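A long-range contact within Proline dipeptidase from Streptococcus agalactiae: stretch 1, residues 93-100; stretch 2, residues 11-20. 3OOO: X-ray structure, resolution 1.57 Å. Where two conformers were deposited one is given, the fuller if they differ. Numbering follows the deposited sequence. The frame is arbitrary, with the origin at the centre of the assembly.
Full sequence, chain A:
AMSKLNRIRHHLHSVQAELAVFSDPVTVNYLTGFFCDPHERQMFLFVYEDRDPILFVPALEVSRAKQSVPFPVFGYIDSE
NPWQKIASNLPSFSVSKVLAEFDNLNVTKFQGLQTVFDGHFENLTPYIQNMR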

ATOM      1  N   PHE A  93     -19.465   9.958   9.321  1.00 22.64           N
ATOM      2  CA  PHE A  93     -18.665   8.754   9.542  1.00 23.37           C
ATOM      3  C   PHE A  93     -19.534   7.526   9.782  1.00 23.74           C
ATOM      4  O   PHE A  93     -19.017   6.435  10.037  1.00 24.22           O
ATOM      5  CB  PHE A  93     -17.690   8.955  10.707  1.00 23.60           C
ATOM      6  CG  PHE A  93     -16.816  10.157  10.551  1.00 23.83           C
ATOM      7  CD1 PHE A  93     -15.651  10.091   9.794  1.00 24.02           C
ATOM      8  CD2 PHE A  93     -17.171  11.366  11.135  1.00 24.50           C
ATOM      9  CE1 PHE A  93     -14.845  11.210   9.636  1.00 24.40           C
ATOM     10  CE2 PHE A  93     -16.374  12.490  10.982  1.00 24.41           C
ATOM     11  CZ  PHE A  93     -15.209  12.410  10.230  1.00 24.53           C
ATOM     12  N   SER A  94     -20.851   7.704   9.703  1.00 24.13           N
ATOM     13  CA  SER A  94     -21.791   6.590   9.815  1.00 24.12           C
ATOM     14  C   SER A  94     -21.646   5.676   8.596  1.00 23.41           C
ATOM     15  O   SER A  94     -22.433   5.755   7.652  1.00 23.90           O
ATOM     16  CB  SER A  94     -23.230   7.105   9.937  1.00 24.31           C
ATOM     17  OG  SER A  94     -23.377   7.994  11.032  1.00 25.95           O
ATOM     18  N   VAL A  95     -20.617   4.830   8.616  1.00 22.61           N
ATOM     19  CA  VAL A  95     -20.311   3.951   7.487  1.00 21.50           C
ATOM     20  C   VAL A  95     -20.345   2.476   7.875  1.00 20.63           C
ATOM     21  O   VAL A  95     -20.173   2.113   9.045  1.00 20.87           O
ATOM     22  CB  VAL A  95     -18.941   4.285   6.814  1.00 21.74           C
ATOM     23  CG1 VAL A  95     -18.953   5.685   6.214  1.00 21.55           C
ATOM     24  CG2 VAL A  95     -17.781   4.121   7.800  1.00 21.77           C
ATOM     25  N   SER A  96     -20.578   1.631   6.878  1.00 19.12           N
ATOM     26  CA  SER A  96     -20.500   0.194   7.053  1.00 18.12           C
ATOM     27  C   SER A  96     -19.520  -0.392   6.048  1.00 17.40           C
ATOM     28  O   SER A  96     -18.786  -1.327   6.366  1.00 17.35           O
ATOM     29  CB  SER A  96     -21.878  -0.450   6.893  1.00 18.09           C
ATOM     30  OG  SER A  96     -22.374  -0.294   5.574  1.00 17.61           O
ATOM     31  N   LYS A  97     -19.526   0.159   4.834  1.00 16.55           N
ATOM     32  CA  LYS A  97     -18.642  -0.298   3.770  1.00 15.73           C
ATOM     33  C   LYS A  97     -18.011   0.893   3.054  1.00 14.57           C
ATOM     34  O   LYS A  97     -18.706   1.799   2.591  1.00 14.22           O
ATOM     35  CB  LYS A  97     -19.386  -1.204   2.777  1.00 16.21           C
ATOM     36  CG  LYS A  97     -18.469  -1.890   1.760  1.00 18.10           C
ATOM     37  CD  LYS A  97     -19.176  -2.985   0.961  1.00 21.20           C
ATOM     38  CE  LYS A  97     -19.802  -2.445  -0.318  1.00 22.30           C
ATOM     39  NZ  LYS A  97     -20.376  -3.530  -1.165  1.00 24.64           N
ATOM     40  N   VAL A  98     -16.684   0.879   2.979  1.00 12.97           N
ATOM     41  CA  VAL A  98     -15.939   1.932   2.294  1.00 11.91           C
ATOM     42  C   VAL A  98     -15.149   1.306   1.151  1.00 11.19           C
ATOM     43  O   VAL A  98     -14.440   0.312   1.347  1.00 11.10           O
ATOM     44  CB  VAL A  98     -14.963   2.664   3.252  1.00 11.99           C
ATOM     45  CG1 VAL A  98     -14.236   3.786   2.520  1.00 11.51           C
ATOM     46  CG2 VAL A  98     -15.695   3.217   4.473  1.00 12.92           C
ATOM     47  N   LEU A  99     -15.285   1.874  -0.043  1.00 10.11           N
ATOM     48  CA  LEU A  99     -14.470   1.455  -1.182  1.00 10.14           C
ATOM     49  C   LEU A  99     -13.182   2.269  -1.203  1.00  9.98           C
ATOM     50  O   LEU A  99     -13.210   3.477  -0.988  1.00 10.12           O
ATOM     51  CB  LEU A  99     -15.238   1.618  -2.497  1.00 10.18           C
ATOM     52  CG  LEU A  99     -16.600   0.928  -2.643  1.00 10.37           C
ATOM     53  CD1 LEU A  99     -17.150   1.160  -4.037  1.00 10.84           C
ATOM     54  CD2 LEU A  99     -16.519  -0.562  -2.355  1.00 10.97           C
ATOM     55  N   ALA A 100     -12.057   1.600  -1.438  1.00  9.69           N
ATOM     56  CA  ALA A 100     -10.765   2.282  -1.533  1.00  9.42           C
ATOM     57  C   ALA A 100      -9.915   1.657  -2.634  1.00  9.34           C
ATOM     58  O   ALA A 100     -10.244   0.580  -3.129  1.00  9.26           O
ATOM     59  CB  ALA A 100     -10.041   2.245  -0.195  1.00  9.36           C
TER
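Stretch 2 11-20: HLHSVQAELA

The carboxylate of Glu 18 anchors stretch 2 to the turn that leads into the strand of stretch 1. Glu 18 OE1 accepts hydrogen bonds from two successive backbone amides, Ser 96 N at 2.9 Å and Lys 97 N at 3.0 Å, both nearly linear, while Glu 18 OE2 accepts a hydrogen bond from Ser 96 OG (2.6 Å). Chi1 of Glu 18 is m and chi2 is p, a bent conformation that places the carboxylate over this turn. The same Ser 96 OG accepts a hydrogen bond from Gln 16 NE2 at 3.2 Å, which the extended side chain of Gln 16 delivers.

Backbone-to-backbone hydrogen bonds follow. Glu 18 N donates to Lys 97 O (3.2 Å), and Leu 99 N donates to Leu 19 O (2.9 Å). After its helical start, stretch 2 passes through Val 15 and Gln 16, and then runs parallel to stretch 1, with Leu 99 bridged to Ala 20 at a CA-CA distance of 4.4 Å. CA-H...O contacts supplement the pairing, from Ala 17 CA to Lys 97 O and from Val 98 CA to Leu 19 O, each 3.4 Å, and from Ala 20 CA to Leu 99 O at 3.3 Å.

The aliphatic part of Lys 97 lies along the loop of stretch 2, with CB 3.4 Å from Gln 16 O and CE 3.9 Å from Ala 17 CB; its NZ ends 3.6 Å from Val 15 CB. On one face of the sheet, Leu 99 packs against Ala 20 (CB to CB, 4.1 Å); it also meets Ala 17 (CG to CB, 3.8 Å) and reaches Leu 12 (CD1 to CD2, 3.8 Å). On the other face, Val 98 CG1 lies 4.1 Å from Leu 19 CD2. The contact buries 590 Å² of surface, summed over both stretches.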

ATOM      1  N   HIS A  11     -23.421   4.816  -8.274  1.00 14.51           N
ATOM      2  CA  HIS A  11     -22.975   3.432  -8.171  1.00 14.67           C
ATOM      3  C   HIS A  11     -22.866   2.963  -6.725  1.00 15.15           C
ATOM      4  O   HIS A  11     -23.134   1.803  -6.425  1.00 15.05           O
ATOM      5  CB  HIS A  11     -21.638   3.244  -8.878  1.00 14.10           C
ATOM      6  CG  HIS A  11     -21.021   1.903  -8.644  1.00 13.52           C
ATOM      7  ND1 HIS A  11     -21.601   0.730  -9.082  1.00 12.76           N
ATOM      8  CD2 HIS A  11     -19.877   1.547  -8.012  1.00 13.17           C
ATOM      9  CE1 HIS A  11     -20.838  -0.290  -8.731  1.00 12.73           C
ATOM     10  NE2 HIS A  11     -19.789   0.178  -8.080  1.00 13.74           N
ATOM     11  N   LEU A  12     -22.464   3.866  -5.832  1.00 15.96           N
ATOM     12  CA  LEU A  12     -22.414   3.539  -4.414  1.00 16.75           C
ATOM     13  C   LEU A  12     -23.778   3.068  -3.904  1.00 17.75           C
ATOM     14  O   LEU A  12     -23.837   2.209  -3.028  1.00 18.19           O
ATOM     15  CB  LEU A  12     -21.901   4.721  -3.585  1.00 16.37           C
ATOM     16  CG  LEU A  12     -20.463   5.203  -3.815  1.00 15.60           C
ATOM     17  CD1 LEU A  12     -20.207   6.453  -2.995  1.00 15.07           C
ATOM     18  CD2 LEU A  12     -19.432   4.130  -3.472  1.00 16.09           C
ATOM     19  N   HIS A  13     -24.861   3.604  -4.471  1.00 18.83           N
ATOM     20  CA  HIS A  13     -26.213   3.152  -4.110  1.00 19.96           C
ATOM     21  C   HIS A  13     -26.452   1.675  -4.472  1.00 20.01           C
ATOM     22  O   HIS A  13     -27.153   0.965  -3.743  1.00 20.84           O
ATOM     23  CB  HIS A  13     -27.311   4.041  -4.727  1.00 20.28           C
ATOM     24  CG  HIS A  13     -27.118   5.512  -4.499  1.00 22.15           C
ATOM     25  ND1 HIS A  13     -27.452   6.459  -5.445  1.00 24.21           N
ATOM     26  CD2 HIS A  13     -26.622   6.198  -3.440  1.00 23.65           C
ATOM     27  CE1 HIS A  13     -27.174   7.664  -4.977  1.00 24.14           C
ATOM     28  NE2 HIS A  13     -26.669   7.533  -3.764  1.00 23.55           N
ATOM     29  N   SER A  14     -25.880   1.228  -5.590  0.50 19.77           N
ATOM     30  CA  SER A  14     -26.055  -0.149  -6.063  0.50 19.35           C
ATOM     31  C   SER A  14     -25.427  -1.171  -5.121  0.50 19.24           C
ATOM     32  O   SER A  14     -25.840  -2.332  -5.087  0.50 19.32           O
ATOM     33  CB  SER A  14     -25.479  -0.316  -7.472  0.50 19.34           C
ATOM     34  OG  SER A  14     -26.062   0.602  -8.379  0.50 18.65           O
ATOM     35  N   VAL A  15     -24.430  -0.734  -4.359  0.50 18.94           N
ATOM     36  CA  VAL A  15     -23.752  -1.603  -3.408  0.50 18.49           C
ATOM     37  C   VAL A  15     -24.000  -1.124  -1.979  0.50 18.18           C
ATOM     38  O   VAL A  15     -24.703  -0.139  -1.760  0.50 18.19           O
ATOM     39  CB  VAL A  15     -22.238  -1.665  -3.683  0.50 18.49           C
ATOM     40  CG1 VAL A  15     -21.977  -2.160  -5.100  0.50 18.61           C
ATOM     41  CG2 VAL A  15     -21.603  -0.300  -3.467  0.50 18.45           C
ATOM     42  N   GLN A  16     -23.426  -1.825  -1.009  0.50 17.92           N
ATOM     43  CA  GLN A  16     -23.614  -1.468   0.394  0.50 17.74           C
ATOM     44  C   GLN A  16     -22.673  -0.358   0.840  0.50 17.42           C
ATOM     45  O   GLN A  16     -22.487  -0.142   2.035  0.50 17.84           O
ATOM     46  CB  GLN A  16     -23.421  -2.689   1.297  0.50 17.76           C
ATOM     47  CG  GLN A  16     -23.288  -2.340   2.775  0.50 18.21           C
ATOM     48  CD  GLN A  16     -23.088  -3.560   3.653  0.50 18.99           C
ATOM     49  OE1 GLN A  16     -23.047  -4.691   3.166  0.50 19.54           O
ATOM     50  NE2 GLN A  16     -22.959  -3.336   4.956  0.50 19.28           N
ATOM     51  N   ALA A  17     -22.082   0.348  -0.119  0.50 17.14           N
ATOM     52  CA  ALA A  17     -21.076   1.361   0.194  0.50 16.51           C
ATOM     53  C   ALA A  17     -21.649   2.766   0.375  0.50 16.05           C
ATOM     54  O   ALA A  17     -22.426   3.243  -0.449  0.50 16.27           O
ATOM     55  CB  ALA A  17     -19.987   1.370  -0.871  0.50 16.58           C
ATOM     56  N   GLU A  18     -21.246   3.421   1.462  1.00 15.52           N
ATOM     57  CA  GLU A  18     -21.629   4.805   1.752  1.00 14.54           C
ATOM     58  C   GLU A  18     -20.581   5.790   1.248  1.00 13.21           C
ATOM     59  O   GLU A  18     -20.851   6.982   1.104  1.00 13.16           O
ATOM     60  CB  GLU A  18     -21.858   5.026   3.249  1.00 15.00           C
ATOM     61  CG  GLU A  18     -22.973   4.174   3.863  1.00 16.27           C
ATOM     62  CD  GLU A  18     -22.491   2.827   4.378  1.00 17.38           C
ATOM     63  OE1 GLU A  18     -21.284   2.512   4.251  1.00 17.15           O
ATOM     64  OE2 GLU A  18     -23.329   2.075   4.922  1.00 18.40           O
ATOM     65  N   LEU A  19     -19.387   5.278   0.966  1.00 11.66           N
ATOM     66  CA  LEU A  19     -18.245   6.134   0.689  1.00 10.54           C
ATOM     67  C   LEU A  19     -17.213   5.415  -0.169  1.00  9.66           C
ATOM     68  O   LEU A  19     -16.971   4.224   0.013  1.00  9.57           O
ATOM     69  CB  LEU A  19     -17.594   6.548   2.016  1.00 10.79           C
ATOM     70  CG  LEU A  19     -16.324   7.407   1.988  1.00 10.43           C
ATOM     71  CD1 LEU A  19     -16.607   8.807   1.465  1.00 10.71           C
ATOM     72  CD2 LEU A  19     -15.705   7.480   3.374  1.00 10.96           C
ATOM     73  N   ALA A  20     -16.616   6.155  -1.100  1.00  8.78           N
ATOM     74  CA  ALA A  20     -15.415   5.720  -1.808  1.00  7.88           C
ATOM     75  C   ALA A  20     -14.310   6.727  -1.533  1.00  7.11           C
ATOM     76  O   ALA A  20     -14.537   7.941  -1.529  1.00  7.11           O
ATOM     77  CB  ALA A  20     -15.673   5.615  -3.290  1.00  8.04           C
TER